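Local coordinates for replication protein (Sphinx1.76-related DNA, PDB 6H24), which probably takes part in initiating replication of a plasmid-like DNA, this chain being the WH1 (winged-helix) domain of the longer protein, at residues 25-30 with 45-50; 50-55 with 64-69; 1-6 with 118-123; 77-82 with 114-119. All coordinates share one frame; numbering follows the deposited sequence.

The four contacts form two pairs on opposite sides of the chain's centre. Interactions 1 and 2 have centres about 8 Å apart and share Ser50. Both use helix 49-56, and Leu27 CD1 of the first lies 3.6 Å from Tyr52 CB of the second. Interactions 3 and 4 have centres about 9 Å apart and share Val118 and Pro119. Lys6 CD of interaction 3 packs on Tyr81 CZ of interaction 4 at 3.6 Å. The pairs meet where Ile29 CD1 of interaction 1 touches Ile121 CG2 of interaction 3 at 3.5 Å, although these two contacts have centres about 21 Å apart. Interaction 3 ties the start of the chain to residues 118-123, so interactions 1 and 2 lie inside the loop it closes.

Interaction 1 of 4, residues 25-30 with 45-50; sequences ILLAII and LTVHAS
Val47 meets helix 19-34 with both of its methyl groups, one on Leu27 and one on Ala28. Its CG1 lies anti to the backbone N (chi1 175°), which places CG2 beside that N, and the two methyls divide between the neighbouring helix residues. Val47 CG1 rests 3.8 Å from Leu27 CB and is also close to Leu27 CD1. Leu27 lies crosswise to Val47. Val47 CG2 reaches the helix backbone itself, 3.6 Å from Ala28 N, and also packs on the Ala28 methyl. The small side chain of Ala28 is consistent with so close an approach of the strand. Toward the start of the strand, Ala28 CB also meets Leu45 CB at 4.3 Å. An alanine in place of Val47 would probably open a gap against Leu27 and the Ala28 backbone. One water links helix and strand, donating to Ala28 O at 2.9 Å and to Thr46 O at 2.7 Å.

The segment axes come within 7.4 Å at an angle of 112°, so the strand runs across the helix. This is a helix-on-sheet contact of the winged-helix fold. Strand 45-48 is an outer strand of its three-stranded antiparallel sheet and pairs with strand 108-113. Leu45 also packs on Phe113 there, and Val47 on Val109. Leu27 continues onto Tyr52 and Phe56 of helix 49-56, while Ile29, on helix 19-34, meets Ile121 of helix 121-128.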
# COMPACT_ATOMS: atom_id res chain seq x y z
N ILE A 25 4.42 -1.40 15.19
CA ILE A 25 4.92 -0.18 14.58
C ILE A 25 6.09 0.39 15.37
O ILE A 25 7.13 0.76 14.80
CB ILE A 25 3.78 0.85 14.43
CG1 ILE A 25 2.80 0.38 13.35
CG2 ILE A 25 4.33 2.24 14.09
CD1 ILE A 25 1.52 1.19 13.31
N LEU A 26 5.95 0.46 16.70
CA LEU A 26 7.03 0.98 17.53
C LEU A 26 8.30 0.15 17.35
O LEU A 26 9.40 0.69 17.26
CB LEU A 26 6.61 1.00 19.01
N LEU A 27 8.15 -1.18 17.31
CA LEU A 27 9.31 -2.04 17.16
C LEU A 27 9.99 -1.85 15.81
O LEU A 27 11.22 -1.88 15.72
CB LEU A 27 8.90 -3.51 17.34
CG LEU A 27 8.47 -3.92 18.75
CD1 LEU A 27 7.78 -5.27 18.67
CD2 LEU A 27 9.66 -3.96 19.70
N ALA A 28 9.20 -1.70 14.74
CA ALA A 28 9.80 -1.44 13.43
C ALA A 28 10.64 -0.18 13.47
O ALA A 28 11.74 -0.13 12.89
CB ALA A 28 8.71 -1.35 12.36
N ILE A 29 10.14 0.86 14.13
CA ILE A 29 10.87 2.12 14.26
C ILE A 29 12.16 1.92 15.03
O ILE A 29 13.24 2.37 14.63
CB ILE A 29 9.99 3.19 14.93
CG1 ILE A 29 8.81 3.56 14.03
CG2 ILE A 29 10.81 4.43 15.28
CD1 ILE A 29 7.69 4.27 14.76
N ILE A 30 12.07 1.24 16.18
CA ILE A 30 13.24 1.03 17.03
C ILE A 30 14.29 0.19 16.32
O ILE A 30 15.48 0.53 16.30
CB ILE A 30 12.80 0.37 18.35
CG1 ILE A 30 12.01 1.37 19.20
CG2 ILE A 30 14.01 -0.17 19.12
CD1 ILE A 30 11.33 0.75 20.39
N LEU A 45 10.97 -3.11 6.54
CA LEU A 45 11.48 -2.99 7.89
C LEU A 45 11.26 -4.32 8.60
O LEU A 45 10.15 -4.85 8.59
CB LEU A 45 10.76 -1.87 8.63
CG LEU A 45 10.92 -0.48 8.02
CD1 LEU A 45 9.99 0.50 8.68
CD2 LEU A 45 12.36 -0.04 8.17
N THR A 46 12.32 -4.85 9.21
CA THR A 46 12.24 -6.12 9.91
C THR A 46 11.88 -5.90 11.38
O THR A 46 12.33 -4.93 12.00
CB THR A 46 13.56 -6.88 9.80
OG1 THR A 46 13.83 -7.17 8.42
CG2 THR A 46 13.52 -8.19 10.59
N VAL A 47 11.05 -6.79 11.91
CA VAL A 47 10.74 -6.86 13.33
C VAL A 47 10.97 -8.29 13.80
O VAL A 47 10.44 -9.24 13.21
CB VAL A 47 9.30 -6.43 13.65
CG1 VAL A 47 8.99 -6.63 15.14
CG2 VAL A 47 9.07 -4.98 13.26
N HIS A 48 11.78 -8.44 14.84
CA HIS A 48 12.07 -9.73 15.44
C HIS A 48 11.16 -9.98 16.64
O HIS A 48 10.96 -9.09 17.47
CB HIS A 48 13.53 -9.82 15.90
CG HIS A 48 14.52 -9.91 14.79
ND1 HIS A 48 14.83 -8.84 13.98
CD2 HIS A 48 15.28 -10.94 14.36
CE1 HIS A 48 15.74 -9.22 13.09
NE2 HIS A 48 16.02 -10.49 13.30
N ALA A 49 10.61 -11.20 16.73
CA ALA A 49 9.90 -11.57 17.94
C ALA A 49 10.79 -11.41 19.17
O ALA A 49 10.31 -11.07 20.25
CB ALA A 49 9.37 -13.00 17.85
N SER A 50 12.10 -11.64 19.01
CA SER A 50 13.03 -11.48 20.12
C SER A 50 13.03 -10.04 20.62
O SER A 50 13.13 -9.80 21.83
CB SER A 50 14.44 -11.89 19.70
OG SER A 50 14.84 -11.20 18.53
O HOH W 1 12.86 -2.33 11.39

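Interaction 2 of 4, residues 50-55 with 64-69; sequences SSYINQ and YQALKD
Tyr52 lays its ring against Leu67 where helices 49-56 and 60-75 pack together, consistent with the helix-turn-helix part of a winged-helix domain. Leu67 CD2 sits over one face of the ring in a CH-pi contact. Leu67 CD2 is 4.2 Å from the Tyr52 ring centroid and 23° off the ring normal, displaced toward the rim. Leu67 CG comes closer to the ring atom Tyr52 CD2, at 3.7 Å, and Leu67 CD1 meets Tyr52 CB. The leucine and the tyrosine run antiparallel alongside one another. The tyrosine has CG anti to its own backbone N (chi1 -176°), which carries the ring across to helix 60-75. Ala66 CB abuts the rim of the ring, 4.1 Å from Tyr52 CE2. With a serine in place of Leu67, the Tyr52 ring face is likely to lose its methyl partner and the ring to gain freedom to rock.

Farther out, Val20 and Leu27 of helix 19-34 and Ala63 of helix 60-75 also pack on Tyr52, so three helices meet around this side chain. Lys68 and Tyr64 tie helix 60-75 to Asp104, just after strand 97-103. Lys68 NZ forms a salt bridge with Asp104 OD1, and Tyr64 OH is hydrogen-bonded to the same oxygen.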
# COMPACT_ATOMS: atom_id res chain seq x y z
N SER A 50 12.10 -11.64 19.01
CA SER A 50 13.03 -11.48 20.12
C SER A 50 13.03 -10.04 20.62
O SER A 50 13.13 -9.80 21.83
CB SER A 50 14.44 -11.89 19.70
OG SER A 50 14.84 -11.20 18.53
N SER A 51 12.91 -9.06 19.72
CA SER A 51 12.84 -7.67 20.14
C SER A 51 11.54 -7.38 20.86
O SER A 51 11.52 -6.65 21.86
CB SER A 51 13.00 -6.74 18.93
OG SER A 51 14.20 -7.00 18.23
N TYR A 52 10.43 -7.95 20.37
CA TYR A 52 9.15 -7.81 21.06
C TYR A 52 9.26 -8.33 22.48
O TYR A 52 8.83 -7.66 23.43
CB TYR A 52 8.07 -8.54 20.23
CG TYR A 52 6.63 -8.46 20.71
CD1 TYR A 52 6.13 -7.33 21.32
CD2 TYR A 52 5.75 -9.50 20.43
CE1 TYR A 52 4.79 -7.26 21.73
CE2 TYR A 52 4.42 -9.44 20.82
CZ TYR A 52 3.95 -8.32 21.46
OH TYR A 52 2.62 -8.28 21.84
N ILE A 53 9.90 -9.48 22.64
CA ILE A 53 10.14 -10.05 23.96
C ILE A 53 11.01 -9.11 24.79
O ILE A 53 10.70 -8.82 25.95
CB ILE A 53 10.78 -11.44 23.82
CG1 ILE A 53 9.78 -12.43 23.23
CG2 ILE A 53 11.31 -11.93 25.16
CD1 ILE A 53 10.42 -13.67 22.66
N ASN A 54 12.11 -8.61 24.20
CA ASN A 54 13.04 -7.79 24.96
C ASN A 54 12.45 -6.43 25.31
O ASN A 54 12.77 -5.87 26.37
CB ASN A 54 14.34 -7.59 24.18
CG ASN A 54 15.21 -8.83 24.14
OD1 ASN A 54 15.06 -9.73 24.97
ND2 ASN A 54 16.13 -8.87 23.19
N GLN A 55 11.60 -5.88 24.45
CA GLN A 55 11.09 -4.53 24.68
C GLN A 55 9.89 -4.53 25.61
O GLN A 55 9.73 -3.61 26.42
CB GLN A 55 10.73 -3.87 23.35
CG GLN A 55 11.92 -3.31 22.58
CD GLN A 55 12.38 -1.97 23.13
OE1 GLN A 55 11.60 -1.21 23.70
NE2 GLN A 55 13.67 -1.67 22.96
N TYR A 64 5.69 -14.34 18.54
CA TYR A 64 5.77 -14.32 17.08
C TYR A 64 4.38 -14.38 16.45
O TYR A 64 4.06 -13.59 15.56
CB TYR A 64 6.64 -15.46 16.57
CG TYR A 64 6.58 -15.60 15.06
CD1 TYR A 64 6.99 -14.58 14.23
CD2 TYR A 64 6.09 -16.76 14.48
CE1 TYR A 64 6.94 -14.71 12.85
CE2 TYR A 64 6.02 -16.90 13.10
CZ TYR A 64 6.45 -15.87 12.29
OH TYR A 64 6.39 -16.00 10.92
N GLN A 65 3.53 -15.31 16.91
CA GLN A 65 2.19 -15.39 16.34
C GLN A 65 1.44 -14.08 16.53
O GLN A 65 0.69 -13.65 15.64
CB GLN A 65 1.41 -16.55 16.98
CG GLN A 65 0.10 -16.86 16.27
CD GLN A 65 0.31 -17.38 14.85
OE1 GLN A 65 1.09 -18.32 14.64
NE2 GLN A 65 -0.37 -16.78 13.89
N ALA A 66 1.61 -13.43 17.69
CA ALA A 66 0.96 -12.15 17.92
C ALA A 66 1.40 -11.12 16.89
O ALA A 66 0.57 -10.38 16.35
CB ALA A 66 1.30 -11.65 19.33
N LEU A 67 2.69 -11.07 16.59
CA LEU A 67 3.19 -10.16 15.56
C LEU A 67 2.65 -10.53 14.18
O LEU A 67 2.23 -9.65 13.41
CB LEU A 67 4.71 -10.18 15.55
CG LEU A 67 5.45 -9.56 16.72
CD1 LEU A 67 6.93 -9.79 16.47
CD2 LEU A 67 5.14 -8.08 16.85
N LYS A 68 2.66 -11.82 13.86
CA LYS A 68 2.14 -12.27 12.58
C LYS A 68 0.69 -11.85 12.40
O LYS A 68 0.29 -11.34 11.35
CB LYS A 68 2.29 -13.79 12.51
CG LYS A 68 2.05 -14.43 11.17
CD LYS A 68 2.62 -15.84 11.20
CE LYS A 68 2.05 -16.69 10.09
NZ LYS A 68 2.48 -18.11 10.19
N ASP A 69 -0.13 -12.06 13.44
CA ASP A 69 -1.53 -11.66 13.39
C ASP A 69 -1.70 -10.15 13.36
O ASP A 69 -2.62 -9.64 12.71
CB ASP A 69 -2.29 -12.27 14.57
CG ASP A 69 -2.48 -13.77 14.43
OD1 ASP A 69 -2.58 -14.46 15.46
OD2 ASP A 69 -2.49 -14.27 13.28

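Interaction 3 of 4, residues 1-6 with 118-123; sequences SDLIVK and VPLITR
Leu120 and Lys6 carry most of this contact, with the alkyl chain of the lysine lying against one methyl of the leucine. Leu120 CD1 touches Lys6 at two points, 3.9 Å from Lys6 CE and 4.0 Å from Lys6 CG. The lysine starts out extended, with CG anti to the backbone N, and then bends at chi3 (59°). The bend carries Lys6 NZ toward Pro119, whose CG it approaches to 3.7 Å. The lysine passes nearly perpendicular to Pro119 there. The polar partner of this ammonium group is a carbonyl: Lys6 NZ is hydrogen-bonded to Ala116 O. The lysine is buried, and this bond gives its charged end a partner near the apolar surfaces of Pro119 and Leu120.

The other methyl of Leu120, CD2, faces Leu3 CD1 at 4.2 Å. Leu3 stands one helical turn before Lys6, so Leu120 is met by two residues from the same side of helix 2-14. The contact brings the first helix of this winged-helix (WH1) domain against the start of helix 121-128, closing the chain from one end to near the other. Leu120 is the N-cap residue of that later helix, just after the short 3-10 turn of Val118 and Pro119. The backbone bond from Ile121 N to Val118 O, 3.3 Å long, spans this junction. Leu120 also packs on Leu10 of helix 2-14. Farther along, Arg123 NE forms a salt bridge with Asp7 OD2, and its NH1 forms another with Glu126 OE1.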
# COMPACT_ATOMS: atom_id res chain seq x y z
N SER A 1 -4.05 23.62 7.50
CA SER A 1 -3.05 23.25 6.51
C SER A 1 -3.12 21.75 6.24
O SER A 1 -3.70 21.00 7.03
CB SER A 1 -1.65 23.62 6.99
OG SER A 1 -1.19 22.71 7.97
N ASP A 2 -2.52 21.31 5.13
CA ASP A 2 -2.63 19.91 4.73
C ASP A 2 -2.02 18.98 5.77
O ASP A 2 -2.61 17.95 6.12
CB ASP A 2 -1.97 19.70 3.37
CG ASP A 2 -2.89 20.03 2.21
OD1 ASP A 2 -3.99 20.56 2.46
OD2 ASP A 2 -2.51 19.75 1.06
N LEU A 3 -0.82 19.30 6.25
CA LEU A 3 -0.14 18.38 7.16
C LEU A 3 -0.90 18.24 8.48
O LEU A 3 -0.98 17.14 9.03
CB LEU A 3 1.30 18.83 7.41
CG LEU A 3 2.16 17.87 8.25
CD1 LEU A 3 2.22 16.45 7.66
CD2 LEU A 3 3.57 18.47 8.40
N ILE A 4 -1.52 19.32 8.95
CA ILE A 4 -2.32 19.24 10.17
C ILE A 4 -3.54 18.35 9.94
O ILE A 4 -3.90 17.55 10.82
CB ILE A 4 -2.73 20.65 10.62
N VAL A 5 -4.16 18.44 8.77
CA VAL A 5 -5.35 17.64 8.50
C VAL A 5 -4.99 16.16 8.46
O VAL A 5 -5.70 15.31 9.03
CB VAL A 5 -6.03 18.09 7.20
CG1 VAL A 5 -7.19 17.18 6.86
CG2 VAL A 5 -6.53 19.52 7.33
N LYS A 6 -3.91 15.80 7.76
CA LYS A 6 -3.53 14.39 7.67
C LYS A 6 -3.11 13.87 9.04
O LYS A 6 -3.49 12.76 9.42
CB LYS A 6 -2.44 14.19 6.62
CG LYS A 6 -2.09 12.71 6.39
CD LYS A 6 -1.04 12.47 5.29
CE LYS A 6 0.29 13.15 5.51
NZ LYS A 6 1.24 12.68 4.46
N VAL A 118 4.64 7.63 6.10
CA VAL A 118 6.07 7.80 6.32
C VAL A 118 6.41 9.13 6.99
O VAL A 118 7.20 9.13 7.95
CB VAL A 118 6.84 7.59 5.01
CG1 VAL A 118 8.28 8.02 5.16
CG2 VAL A 118 6.77 6.13 4.55
N PRO A 119 5.90 10.28 6.55
CA PRO A 119 6.31 11.55 7.17
C PRO A 119 5.78 11.74 8.58
O PRO A 119 6.25 12.64 9.28
CB PRO A 119 5.73 12.63 6.23
CG PRO A 119 4.72 11.93 5.39
CD PRO A 119 5.04 10.48 5.36
N LEU A 120 4.82 10.93 9.00
CA LEU A 120 4.24 11.02 10.34
C LEU A 120 4.72 9.91 11.27
O LEU A 120 4.13 9.71 12.33
CB LEU A 120 2.71 11.00 10.24
CG LEU A 120 2.10 12.26 9.63
CD1 LEU A 120 0.66 12.04 9.20
CD2 LEU A 120 2.19 13.42 10.62
N ILE A 121 5.78 9.19 10.90
CA ILE A 121 6.23 8.07 11.73
C ILE A 121 6.67 8.55 13.11
O ILE A 121 6.41 7.89 14.12
CB ILE A 121 7.34 7.29 11.02
CG1 ILE A 121 6.74 6.37 9.94
CG2 ILE A 121 8.11 6.43 12.01
CD1 ILE A 121 6.04 5.15 10.51
N THR A 122 7.33 9.71 13.19
CA THR A 122 7.74 10.19 14.51
C THR A 122 6.54 10.57 15.36
O THR A 122 6.57 10.40 16.58
CB THR A 122 8.72 11.37 14.39
OG1 THR A 122 9.91 10.91 13.75
CG2 THR A 122 9.08 11.87 15.78
N ARG A 123 5.47 11.08 14.73
CA ARG A 123 4.24 11.34 15.47
C ARG A 123 3.63 10.05 15.99
O ARG A 123 3.11 10.00 17.12
CB ARG A 123 3.25 12.09 14.59
CG ARG A 123 3.66 13.51 14.25
CD ARG A 123 3.42 14.46 15.43
NE ARG A 123 2.00 14.57 15.76
CZ ARG A 123 1.42 14.04 16.83
NH1 ARG A 123 2.11 13.34 17.71
NH2 ARG A 123 0.12 14.21 17.01

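Interaction 4 of 4, residues 77-82 with 114-119; sequences RQFSYQ and APAVVP
Phe79 and Tyr81 point from one side of their strand at Ala116 and Val117. A chi1 near +60° in both, 68° for Phe79 and 61° for Tyr81, swings each ring over its own backbone. Two residues apart on an extended strand, they send their rings out on the same face. The Val117 rotamer turns CG2 to the Phe79 ring. Val117 CG2 lies 3.8 Å from Phe79 CE1 and 3.9 Å from Phe79 CZ. It meets the outer end of the ring at an oblique angle. Ala116 CB touches both aromatic residues, 4.3 Å from Phe79 CZ and only 3.2 Å from Tyr81 OH. The latter is a tight fit of a methyl against a phenol oxygen.

Strands 78-85 and 88-95 form an antiparallel hairpin, and the latter runs almost directly into strand 97-103 of the three-stranded sheet of the winged helix. Residues 114-119 lead from that sheet to helix 121-128, so the contact joins the hairpin to the link before this helix. The turn is held by Ala114 O, which accepts bonds from Val117 N at 3.0 Å and from Val118 N at 3.3 Å. Phe79 also packs edge-to-face with Trp96 and touches Leu10 of helix 2-14. Gln99 of the second subunit packs on both Tyr81 and Ala116, placing this part of the contact at the dimer interface.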
# COMPACT_ATOMS: atom_id res chain seq x y z
N ARG A 77 -6.32 -2.20 7.44
CA ARG A 77 -6.86 -0.90 7.81
C ARG A 77 -6.64 0.15 6.72
O ARG A 77 -5.77 0.02 5.85
CB ARG A 77 -6.23 -0.44 9.12
CG ARG A 77 -6.48 -1.40 10.27
CD ARG A 77 -6.09 -0.80 11.60
NE ARG A 77 -6.22 -1.78 12.67
CZ ARG A 77 -7.35 -2.02 13.32
NH1 ARG A 77 -8.45 -1.35 13.01
NH2 ARG A 77 -7.38 -2.95 14.27
N GLN A 78 -7.43 1.22 6.81
CA GLN A 78 -7.34 2.35 5.90
C GLN A 78 -7.76 3.61 6.65
O GLN A 78 -8.44 3.54 7.68
CB GLN A 78 -8.21 2.14 4.65
CG GLN A 78 -9.71 2.01 4.93
CD GLN A 78 -10.52 1.73 3.68
OE1 GLN A 78 -11.17 2.63 3.14
NE2 GLN A 78 -10.48 0.50 3.20
N PHE A 79 -7.34 4.76 6.13
CA PHE A 79 -7.80 6.05 6.65
C PHE A 79 -7.92 7.04 5.49
O PHE A 79 -7.30 6.87 4.44
CB PHE A 79 -6.87 6.59 7.75
CG PHE A 79 -5.50 6.99 7.28
CD1 PHE A 79 -4.53 6.04 7.01
CD2 PHE A 79 -5.17 8.33 7.16
CE1 PHE A 79 -3.26 6.42 6.59
CE2 PHE A 79 -3.91 8.72 6.75
CZ PHE A 79 -2.95 7.77 6.47
N SER A 80 -8.75 8.07 5.70
CA SER A 80 -9.09 9.02 4.65
C SER A 80 -8.87 10.45 5.12
O SER A 80 -8.97 10.75 6.32
CB SER A 80 -10.55 8.84 4.21
OG SER A 80 -10.76 7.55 3.66
N TYR A 81 -8.56 11.32 4.17
CA TYR A 81 -8.30 12.73 4.44
C TYR A 81 -8.28 13.46 3.10
O TYR A 81 -8.33 12.83 2.04
CB TYR A 81 -6.97 12.91 5.20
CG TYR A 81 -5.78 12.40 4.43
CD1 TYR A 81 -5.44 11.06 4.45
CD2 TYR A 81 -4.99 13.27 3.67
CE1 TYR A 81 -4.36 10.58 3.73
CE2 TYR A 81 -3.90 12.80 2.96
CZ TYR A 81 -3.60 11.45 2.99
OH TYR A 81 -2.53 10.96 2.28
N GLN A 82 -8.16 14.78 3.15
CA GLN A 82 -8.14 15.59 1.94
C GLN A 82 -6.81 16.33 1.86
O GLN A 82 -6.20 16.64 2.89
CB GLN A 82 -9.28 16.62 1.89
CG GLN A 82 -10.69 16.07 1.74
CD GLN A 82 -11.73 17.18 1.84
OE1 GLN A 82 -12.67 17.10 2.63
NE2 GLN A 82 -11.57 18.22 1.02
N ALA A 114 3.03 2.78 4.10
CA ALA A 114 2.49 3.50 2.96
C ALA A 114 3.06 4.92 2.92
O ALA A 114 3.41 5.49 3.96
CB ALA A 114 0.97 3.56 3.05
N PRO A 115 3.15 5.52 1.73
CA PRO A 115 3.84 6.82 1.65
C PRO A 115 3.18 7.94 2.43
O PRO A 115 3.87 8.85 2.89
CB PRO A 115 3.88 7.12 0.14
CG PRO A 115 2.86 6.20 -0.49
CD PRO A 115 2.76 4.99 0.41
N ALA A 116 1.86 7.91 2.62
CA ALA A 116 1.22 8.97 3.40
C ALA A 116 1.62 8.92 4.87
O ALA A 116 1.61 9.96 5.55
CB ALA A 116 -0.30 8.85 3.28
N VAL A 117 1.97 7.73 5.37
CA VAL A 117 2.29 7.55 6.77
C VAL A 117 3.75 7.87 7.07
O VAL A 117 4.07 8.36 8.16
CB VAL A 117 1.94 6.11 7.17
CG1 VAL A 117 2.40 5.81 8.58
CG2 VAL A 117 0.43 5.89 7.03
N VAL A 118 4.64 7.63 6.10
CA VAL A 118 6.07 7.80 6.32
C VAL A 118 6.41 9.13 6.99
O VAL A 118 7.20 9.13 7.95
CB VAL A 118 6.84 7.59 5.01
CG1 VAL A 118 8.28 8.02 5.16
CG2 VAL A 118 6.77 6.13 4.55
N PRO A 119 5.90 10.28 6.55
CA PRO A 119 6.31 11.55 7.17
C PRO A 119 5.78 11.74 8.58
O PRO A 119 6.25 12.64 9.28
CB PRO A 119 5.73 12.63 6.23
CG PRO A 119 4.72 11.93 5.39
CD PRO A 119 5.04 10.48 5.36